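PDB 1PP7: 39 kDa initiator binding protein from Trichomonas vaginalis, which binds the initiator element of core promoters through the N-terminal DNA-binding domain present here, and so probably helps to position transcription initiation. Local coordinates for residues C[35-39]-C[110-115]; C[53-57]-C[68-72]. One frame throughout, in Å; residues are numbered along the deposited sequence.

After the short helices 6-11 and 16-23 the chain enters helix 34-45, whose first turns supply residues 35-39 of interaction 1. Helix 49-55 follows and leads into residues 53-57, which meet residues 68-72 across the short hairpin of strands 57-59 and 65-67; interaction 2 closes this small loop. The chain then runs through helices 69-76 and 80-89 and strands 93-99 and 102-106 before residues 110-115 return to helix 34-45 and close interaction 1. The small loop therefore lies wholly within the large one. The two contacts touch through Leu38 and Leu57, joining the C-terminal hairpin, the helices and the four-stranded sheet.

Interaction 1 (C[35-39]-C[110-115]); sequences PRKLH and FTRNSV. With ZN (zinc ion), chain I.
His39 reaches out of helix 34-45 against the tight hairpin 110-115, with Val115 over one ring face and Phe110 at the ring edge; the contact ties this two-stranded hairpin near the C terminus of the chain to helix 34-45 of the initiator-binding domain. With CG anti to the backbone N (chi1 -154°), the imidazole extends from the helix toward the hairpin. CB of His39 lies 3.8 Å from CE2 of Phe110. CG2 of Val115 sits over one face of the His39 ring in a CH-pi contact, nearest CG and ND1 and 3.6 Å from the ring centroid. CD2 points at CE2 and CZ of Phe110, so the imidazole turns its edge to the phenyl face, a T-shaped pair with planes at 89°. CE1 lies near two carbonyls, Thr111 O and Arg112 O.

The two ring nitrogens have different tasks. ND1 of His39 binds the zinc ion at 2.1 Å. A water is a further ligand of the metal. NE2 of His39 donates to Thr111 O at 2.6 Å; the bond is almost straight (174°) and the acceptor lies in the imidazole plane. Metal and carbonyl together fix the rotation of the ring, and the carbonyl, as a second-shell partner, probably makes the imidazole a stronger donor to zinc. Thr111 O also accepts from Ser114 N within the hairpin, and the two donors reach it from opposite faces of its carbonyl plane.

Apolar contacts flank the histidine. Leu38 CB approaches CZ of Phe110, with Pro35 O at the edge of the same phenyl ring. Phe92 and Phe65 also meet Phe110. Beyond Val115, a water accepts from Arg36 NE at 2.8 Å and donates to Val115 O at 3.0 Å.

Interaction 2 (C[53-57]-C[68-72]); sequences EEIGL and KKKNV. With nucleotides of chain B.
Gly56, leaving helix 49-55 with positive phi, comes close to the start of helix 69-76, and the carbonyl O of Gly56 accepts from Lys68 N at 2.8 Å (N-H...O angle 153°). Lys68 occupies the N-cap position, so this backbone bond joins the C-terminal end of helix 49-55 to the N-terminal end of helix 69-76 across the intervening hairpin of strands 57-59 and 65-67. Gly56, without a side chain, lets the two backbones approach closely here. The domain as a whole belongs to the helix-turn-helix clan.

Asn71 carries the polar part of the contact. CB of Asn71 packs 3.2 Å from Ile55 O, and its CG lies anti to the carbonyl carbon (chi1 -74°), which turns the amide toward the last turn of helix 49-55. There ND2 of Asn71 reaches two successive carbonyls, Glu54 O at 2.7 Å and Ile55 O at 3.2 Å. Both are bent, weak hydrogen bonds, yet together they serve carbonyl groups at the helix C terminus. CB of Lys68 lies beside Ile55 O, 3.6 Å away, before the rest of its extended chain leads off.

Next to the amide, one residue further along the helix, the contact is mainly apolar. CG2 of Val72 meets Gly56 O at 3.7 Å as well as CG2 of Ile55 at 4.2 Å and CD2 of Leu57 at 4.1 Å; the Leu57 and Val72 side chains cross at about a right angle. Lys69 points away to the DNA, where NZ makes a weak hydrogen bond to OP2 of DA3 of chain B and a hydrogen bond to OD1 of Asn84.

Phe10 of helix 6-11 touches Ile55 and Asn71, Leu83 of helix 80-89 meets Val72, and Leu57 packs against Leu38, Leu41, Leu42 and Leu45 of helix 34-45 and against Phe65 and Met67 of strand 65-67.

Interaction 1 (C[35-39]-C[110-115])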
ATOM      1  N   PRO C  35      -4.751   6.315   2.204  1.00 25.67           N
ATOM      2  CA  PRO C  35      -5.129   5.993   0.819  1.00 23.03           C
ATOM      3  C   PRO C  35      -4.061   6.432  -0.167  1.00 25.82           C
ATOM      4  O   PRO C  35      -3.667   5.615  -1.020  1.00 24.97           O
ATOM      5  CB  PRO C  35      -6.430   6.787   0.589  1.00 17.66           C
ATOM      6  CG  PRO C  35      -6.993   6.905   1.950  1.00 22.82           C
ATOM      7  CD  PRO C  35      -5.772   7.179   2.833  1.00 20.81           C
ATOM      8  N   ARG C  36      -3.599   7.702  -0.052  1.00 21.46           N
ATOM      9  CA  ARG C  36      -2.612   8.227  -0.984  1.00 22.17           C
ATOM     10  C   ARG C  36      -1.238   7.675  -0.721  1.00 27.54           C
ATOM     11  O   ARG C  36      -0.391   7.644  -1.632  1.00 33.20           O
ATOM     12  CB  ARG C  36      -2.590   9.739  -0.993  1.00 23.69           C
ATOM     13  CG  ARG C  36      -3.827  10.336  -1.607  1.00 23.63           C
ATOM     14  CD  ARG C  36      -3.544  11.741  -1.970  1.00 22.11           C
ATOM     15  NE  ARG C  36      -4.712  12.512  -2.348  1.00 20.83           N
ATOM     16  CZ  ARG C  36      -4.594  13.775  -2.724  1.00 29.24           C
ATOM     17  NH1 ARG C  36      -3.356  14.309  -2.719  1.00 24.80           N
ATOM     18  NH2 ARG C  36      -5.657  14.485  -3.157  1.00 22.63           N
ATOM     19  N   LYS C  37      -0.992   7.242   0.509  1.00 23.89           N
ATOM     20  CA  LYS C  37       0.270   6.576   0.761  1.00 27.01           C
ATOM     21  C   LYS C  37       0.173   5.204   0.037  1.00 26.21           C
ATOM     22  O   LYS C  37       1.098   4.820  -0.682  1.00 29.11           O
ATOM     23  CB  LYS C  37       0.518   6.378   2.257  1.00 22.94           C
ATOM     24  CG  LYS C  37       0.732   7.714   2.945  1.00 25.66           C
ATOM     25  CD  LYS C  37       0.627   7.602   4.448  1.00 27.28           C
ATOM     26  CE  LYS C  37       1.623   8.529   5.108  1.00 29.63           C
ATOM     27  NZ  LYS C  37       1.374   8.737   6.595  1.00 36.00           N
ATOM     28  N   LEU C  38      -0.942   4.486   0.186  1.00 21.99           N
ATOM     29  CA  LEU C  38      -1.058   3.198  -0.492  1.00 22.07           C
ATOM     30  C   LEU C  38      -0.922   3.444  -1.967  1.00 24.76           C
ATOM     31  O   LEU C  38      -0.201   2.718  -2.651  1.00 28.08           O
ATOM     32  CB  LEU C  38      -2.421   2.534  -0.266  1.00 25.15           C
ATOM     33  CG  LEU C  38      -2.417   1.125   0.326  1.00 32.48           C
ATOM     34  CD1 LEU C  38      -3.776   0.460   0.123  1.00 28.34           C
ATOM     35  CD2 LEU C  38      -1.259   0.313  -0.272  1.00 32.13           C
ATOM     36  N   HIS C  39      -1.587   4.496  -2.438  1.00 21.64           N
ATOM     37  CA  HIS C  39      -1.609   4.801  -3.843  1.00 24.83           C
ATOM     38  C   HIS C  39      -0.256   5.169  -4.388  1.00 26.99           C
ATOM     39  O   HIS C  39       0.125   4.693  -5.480  1.00 27.71           O
ATOM     40  CB  HIS C  39      -2.667   5.882  -4.172  1.00 28.98           C
ATOM     41  CG  HIS C  39      -3.182   5.805  -5.574  1.00 27.02           C
ATOM     42  ND1 HIS C  39      -2.624   6.524  -6.616  1.00 26.29           N
ATOM     43  CD2 HIS C  39      -4.109   4.985  -6.136  1.00 26.79           C
ATOM     44  CE1 HIS C  39      -3.182   6.150  -7.759  1.00 29.46           C
ATOM     45  NE2 HIS C  39      -4.086   5.215  -7.497  1.00 26.98           N
ATOM     46  N   PHE C 110     -10.615   4.143  -6.405  1.00 38.24           N
ATOM     47  CA  PHE C 110      -9.230   3.855  -6.137  1.00 35.09           C
ATOM     48  C   PHE C 110      -8.755   2.943  -7.304  1.00 35.05           C
ATOM     49  O   PHE C 110      -9.021   1.728  -7.356  1.00 32.76           O
ATOM     50  CB  PHE C 110      -9.134   3.210  -4.744  1.00 29.81           C
ATOM     51  CG  PHE C 110      -7.729   2.992  -4.272  1.00 30.93           C
ATOM     52  CD1 PHE C 110      -7.019   1.832  -4.637  1.00 29.02           C
ATOM     53  CD2 PHE C 110      -7.073   3.973  -3.522  1.00 29.99           C
ATOM     54  CE1 PHE C 110      -5.684   1.668  -4.266  1.00 29.53           C
ATOM     55  CE2 PHE C 110      -5.718   3.806  -3.149  1.00 32.00           C
ATOM     56  CZ  PHE C 110      -5.033   2.656  -3.525  1.00 29.07           C
ATOM     57  N   THR C 111      -8.037   3.547  -8.238  1.00 33.05           N
ATOM     58  CA  THR C 111      -7.596   2.832  -9.423  1.00 34.73           C
ATOM     59  C   THR C 111      -6.208   3.244  -9.848  1.00 36.72           C
ATOM     60  O   THR C 111      -5.608   4.175  -9.268  1.00 35.97           O
ATOM     61  CB  THR C 111      -8.518   3.149 -10.639  1.00 35.43           C
ATOM     62  OG1 THR C 111      -8.317   4.511 -11.070  1.00 35.36           O
ATOM     63  CG2 THR C 111      -9.940   3.033 -10.263  1.00 37.23           C
ATOM     64  N   ARG C 112      -5.751   2.562 -10.907  1.00 38.09           N
ATOM     65  CA  ARG C 112      -4.458   2.771 -11.545  1.00 37.91           C
ATOM     66  C   ARG C 112      -4.199   4.255 -11.631  1.00 35.28           C
ATOM     67  O   ARG C 112      -3.128   4.689 -11.266  1.00 38.23           O
ATOM     68  CB  ARG C 112      -4.452   2.140 -12.944  1.00 39.82           C
ATOM     69  CG  ARG C 112      -3.090   2.052 -13.675  1.00 45.25           C
ATOM     70  CD  ARG C 112      -2.573   0.611 -13.788  1.00 50.96           C
ATOM     71  NE  ARG C 112      -3.553  -0.300 -14.385  1.00 48.39           N
ATOM     72  CZ  ARG C 112      -3.344  -1.599 -14.581  1.00 48.87           C
ATOM     73  NH1 ARG C 112      -2.196  -2.152 -14.223  1.00 49.49           N
ATOM     74  NH2 ARG C 112      -4.276  -2.349 -15.154  1.00 48.80           N
ATOM     75  N   ASN C 113      -5.159   5.039 -12.109  1.00 34.20           N
ATOM     76  CA  ASN C 113      -4.961   6.491 -12.172  1.00 35.00           C
ATOM     77  C   ASN C 113      -5.971   7.383 -11.434  1.00 33.72           C
ATOM     78  O   ASN C 113      -6.276   8.505 -11.857  1.00 37.24           O
ATOM     79  CB  ASN C 113      -4.754   6.989 -13.625  1.00 41.85           C
ATOM     80  CG  ASN C 113      -5.781   6.454 -14.593  1.00 47.47           C
ATOM     81  OD1 ASN C 113      -6.995   6.618 -14.380  1.00 56.04           O
ATOM     82  ND2 ASN C 113      -5.308   5.794 -15.667  1.00 50.28           N
ATOM     83  N   SER C 114      -6.496   6.903 -10.316  1.00 31.64           N
ATOM     84  CA  SER C 114      -7.368   7.763  -9.549  1.00 30.52           C
ATOM     85  C   SER C 114      -7.439   7.330  -8.107  1.00 27.64           C
ATOM     86  O   SER C 114      -7.381   6.143  -7.817  1.00 29.73           O
ATOM     87  CB  SER C 114      -8.797   7.865 -10.192  1.00 33.79           C
ATOM     88  OG  SER C 114      -9.788   6.952  -9.684  1.00 30.70           O
ATOM     89  N   VAL C 115      -7.497   8.316  -7.210  1.00 28.58           N
ATOM     90  CA  VAL C 115      -7.708   8.113  -5.756  1.00 27.90           C
ATOM     91  C   VAL C 115      -8.741   9.177  -5.353  1.00 28.72           C
ATOM     92  O   VAL C 115      -8.372  10.347  -5.201  1.00 21.73           O
ATOM     93  CB  VAL C 115      -6.570   8.512  -4.866  1.00 29.84           C
ATOM     94  CG1 VAL C 115      -6.597   7.626  -3.596  1.00 30.52           C
ATOM     95  CG2 VAL C 115      -5.290   8.588  -5.628  1.00 28.09           C
TER
HETATM   96 ZN    ZN I 132      -1.621   8.320  -6.628  1.00 39.56          ZN
HETATM   97  O   HOH W   1      -7.281  11.543  -2.714  1.00 30.54           O
HETATM   98  O   HOH W   2       0.549   8.141  -7.412  1.00 23.36           O

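Interaction 2 (C[53-57]-C[68-72])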
ATOM      1  N   GLU C  53       7.684  -7.391  -6.333  1.00 53.75           N
ATOM      2  CA  GLU C  53       7.691  -8.860  -6.044  1.00 58.97           C
ATOM      3  C   GLU C  53       7.916  -9.055  -4.530  1.00 58.11           C
ATOM      4  O   GLU C  53       7.065  -9.579  -3.804  1.00 57.80           O
ATOM      5  CB  GLU C  53       8.895  -9.623  -6.707  1.00 61.65           C
ATOM      6  CG  GLU C  53       8.888 -10.102  -8.211  1.00 67.22           C
ATOM      7  CD  GLU C  53      10.291 -10.676  -8.693  1.00 70.33           C
ATOM      8  OE1 GLU C  53      10.432 -11.154  -9.861  1.00 73.20           O
ATOM      9  OE2 GLU C  53      11.264 -10.644  -7.898  1.00 69.19           O
ATOM     10  N   GLU C  54       9.115  -8.662  -4.096  1.00 56.61           N
ATOM     11  CA  GLU C  54       9.536  -8.786  -2.713  1.00 56.57           C
ATOM     12  C   GLU C  54       8.458  -8.243  -1.743  1.00 52.44           C
ATOM     13  O   GLU C  54       8.094  -8.923  -0.779  1.00 49.05           O
ATOM     14  CB  GLU C  54      10.877  -8.058  -2.503  1.00 59.11           C
ATOM     15  CG  GLU C  54      11.926  -8.313  -3.600  1.00 72.55           C
ATOM     16  CD  GLU C  54      12.914  -9.479  -3.307  1.00 79.63           C
ATOM     17  OE1 GLU C  54      13.870  -9.288  -2.499  1.00 82.76           O
ATOM     18  OE2 GLU C  54      12.742 -10.586  -3.890  1.00 81.69           O
ATOM     19  N   ILE C  55       7.944  -7.036  -1.989  1.00 46.51           N
ATOM     20  CA  ILE C  55       6.935  -6.502  -1.092  1.00 44.45           C
ATOM     21  C   ILE C  55       5.562  -7.156  -1.325  1.00 43.71           C
ATOM     22  O   ILE C  55       4.941  -7.721  -0.406  1.00 44.42           O
ATOM     23  CB  ILE C  55       6.816  -4.987  -1.206  1.00 42.37           C
ATOM     24  CG1 ILE C  55       8.168  -4.346  -0.924  1.00 42.98           C
ATOM     25  CG2 ILE C  55       5.796  -4.483  -0.195  1.00 39.57           C
ATOM     26  CD1 ILE C  55       8.160  -2.820  -1.044  1.00 44.68           C
ATOM     27  N   GLY C  56       5.078  -7.112  -2.546  1.00 39.94           N
ATOM     28  CA  GLY C  56       3.802  -7.753  -2.761  1.00 40.32           C
ATOM     29  C   GLY C  56       2.731  -6.696  -2.581  1.00 38.13           C
ATOM     30  O   GLY C  56       2.090  -6.608  -1.531  1.00 37.67           O
ATOM     31  N   LEU C  57       2.587  -5.884  -3.626  1.00 34.72           N
ATOM     32  CA  LEU C  57       1.636  -4.805  -3.723  1.00 31.90           C
ATOM     33  C   LEU C  57       1.623  -4.419  -5.193  1.00 32.09           C
ATOM     34  O   LEU C  57       2.519  -3.717  -5.644  1.00 31.47           O
ATOM     35  CB  LEU C  57       2.077  -3.619  -2.868  1.00 30.58           C
ATOM     36  CG  LEU C  57       1.049  -2.511  -2.761  1.00 28.85           C
ATOM     37  CD1 LEU C  57      -0.274  -3.167  -2.473  1.00 28.46           C
ATOM     38  CD2 LEU C  57       1.454  -1.492  -1.679  1.00 31.33           C
ATOM     39  N   LYS C  68       0.570  -8.306   0.135  1.00 34.81           N
ATOM     40  CA  LYS C  68       0.936  -9.155   1.247  1.00 36.59           C
ATOM     41  C   LYS C  68       0.910  -8.136   2.420  1.00 35.31           C
ATOM     42  O   LYS C  68       1.842  -7.353   2.608  1.00 33.30           O
ATOM     43  CB  LYS C  68       2.328  -9.737   1.014  1.00 43.26           C
ATOM     44  CG  LYS C  68       2.355 -10.849  -0.021  1.00 50.53           C
ATOM     45  CD  LYS C  68       3.584 -11.726   0.153  1.00 57.15           C
ATOM     46  CE  LYS C  68       3.584 -12.869  -0.881  1.00 64.62           C
ATOM     47  NZ  LYS C  68       4.551 -14.010  -0.644  1.00 67.25           N
ATOM     48  N   LYS C  69      -0.164  -8.114   3.200  1.00 34.07           N
ATOM     49  CA  LYS C  69      -0.240  -7.115   4.276  1.00 35.98           C
ATOM     50  C   LYS C  69       0.959  -7.135   5.211  1.00 36.69           C
ATOM     51  O   LYS C  69       1.459  -6.095   5.621  1.00 35.43           O
ATOM     52  CB  LYS C  69      -1.535  -7.268   5.066  1.00 24.64           C
ATOM     53  CG  LYS C  69      -2.704  -7.061   4.172  1.00 25.68           C
ATOM     54  CD  LYS C  69      -3.971  -6.951   4.920  1.00 22.65           C
ATOM     55  CE  LYS C  69      -4.487  -8.330   5.301  1.00 20.36           C
ATOM     56  NZ  LYS C  69      -5.504  -8.176   6.378  1.00 24.09           N
ATOM     57  N   LYS C  70       1.425  -8.329   5.529  1.00 39.43           N
ATOM     58  CA  LYS C  70       2.563  -8.463   6.403  1.00 43.01           C
ATOM     59  C   LYS C  70       3.741  -7.552   5.939  1.00 40.45           C
ATOM     60  O   LYS C  70       4.304  -6.840   6.758  1.00 36.92           O
ATOM     61  CB  LYS C  70       2.960  -9.946   6.463  1.00 46.94           C
ATOM     62  CG  LYS C  70       3.857 -10.305   7.626  1.00 53.50           C
ATOM     63  CD  LYS C  70       3.526 -11.699   8.137  1.00 62.55           C
ATOM     64  CE  LYS C  70       4.484 -12.129   9.252  1.00 66.36           C
ATOM     65  NZ  LYS C  70       4.207 -13.536   9.752  1.00 67.33           N
ATOM     66  N   ASN C  71       4.064  -7.546   4.631  1.00 38.68           N
ATOM     67  CA  ASN C  71       5.163  -6.732   4.081  1.00 33.95           C
ATOM     68  C   ASN C  71       4.792  -5.262   3.928  1.00 36.05           C
ATOM     69  O   ASN C  71       5.609  -4.361   4.129  1.00 39.12           O
ATOM     70  CB  ASN C  71       5.594  -7.283   2.724  1.00 33.00           C
ATOM     71  CG  ASN C  71       6.409  -8.613   2.839  1.00 39.67           C
ATOM     72  OD1 ASN C  71       6.486  -9.226   3.909  1.00 39.88           O
ATOM     73  ND2 ASN C  71       6.998  -9.051   1.726  1.00 37.89           N
ATOM     74  N   VAL C  72       3.555  -5.020   3.536  1.00 33.90           N
ATOM     75  CA  VAL C  72       3.074  -3.679   3.361  1.00 30.60           C
ATOM     76  C   VAL C  72       3.027  -2.935   4.697  1.00 33.28           C
ATOM     77  O   VAL C  72       3.335  -1.742   4.763  1.00 28.57           O
ATOM     78  CB  VAL C  72       1.718  -3.721   2.747  1.00 28.59           C
ATOM     79  CG1 VAL C  72       1.080  -2.325   2.793  1.00 30.95           C
ATOM     80  CG2 VAL C  72       1.846  -4.270   1.342  1.00 27.00           C
TER
ATOM     81  P    DA B   3      -6.487 -11.885   6.455  1.00 42.62           P
ATOM     82  OP1  DA B   3      -7.269 -12.035   5.186  1.00 36.25           O
ATOM     83  OP2  DA B   3      -5.201 -11.150   6.470  1.00 39.70           O
ATOM     84  O5'  DA B   3      -7.419 -11.191   7.529  1.00 40.74           O
ATOM     85  C5'  DA B   3      -8.819 -11.430   7.513  1.00 34.58           C
ATOM     86  C4'  DA B   3      -9.457 -10.732   8.688  1.00 40.17           C
ATOM     87  O4'  DA B   3      -8.967 -11.259   9.948  1.00 38.71           O
ATOM     88  C3'  DA B   3      -9.260  -9.212   8.775  1.00 36.38           C
ATOM     89  O3'  DA B   3     -10.501  -8.766   9.261  1.00 38.91           O
ATOM     90  C2'  DA B   3      -8.257  -9.068   9.901  1.00 34.19           C
ATOM     91  C1'  DA B   3      -8.752 -10.166  10.811  1.00 34.15           C
ATOM     92  N9   DA B   3      -7.881 -10.574  11.918  1.00 31.05           N
ATOM     93  C8   DA B   3      -6.504 -10.669  11.972  1.00 32.30           C
ATOM     94  N7   DA B   3      -6.042 -11.028  13.159  1.00 27.49           N
ATOM     95  C5   DA B   3      -7.184 -11.177  13.927  1.00 28.91           C
ATOM     96  C6   DA B   3      -7.376 -11.521  15.291  1.00 30.73           C
ATOM     97  N6   DA B   3      -6.372 -11.799  16.137  1.00 26.28           N
ATOM     98  N1   DA B   3      -8.655 -11.561  15.756  1.00 30.07           N
ATOM     99  C2   DA B   3      -9.664 -11.281  14.900  1.00 28.07           C
ATOM    100  N3   DA B   3      -9.607 -10.952  13.596  1.00 30.48           N
ATOM    101  C4   DA B   3      -8.326 -10.914  13.171  1.00 27.65           C
TER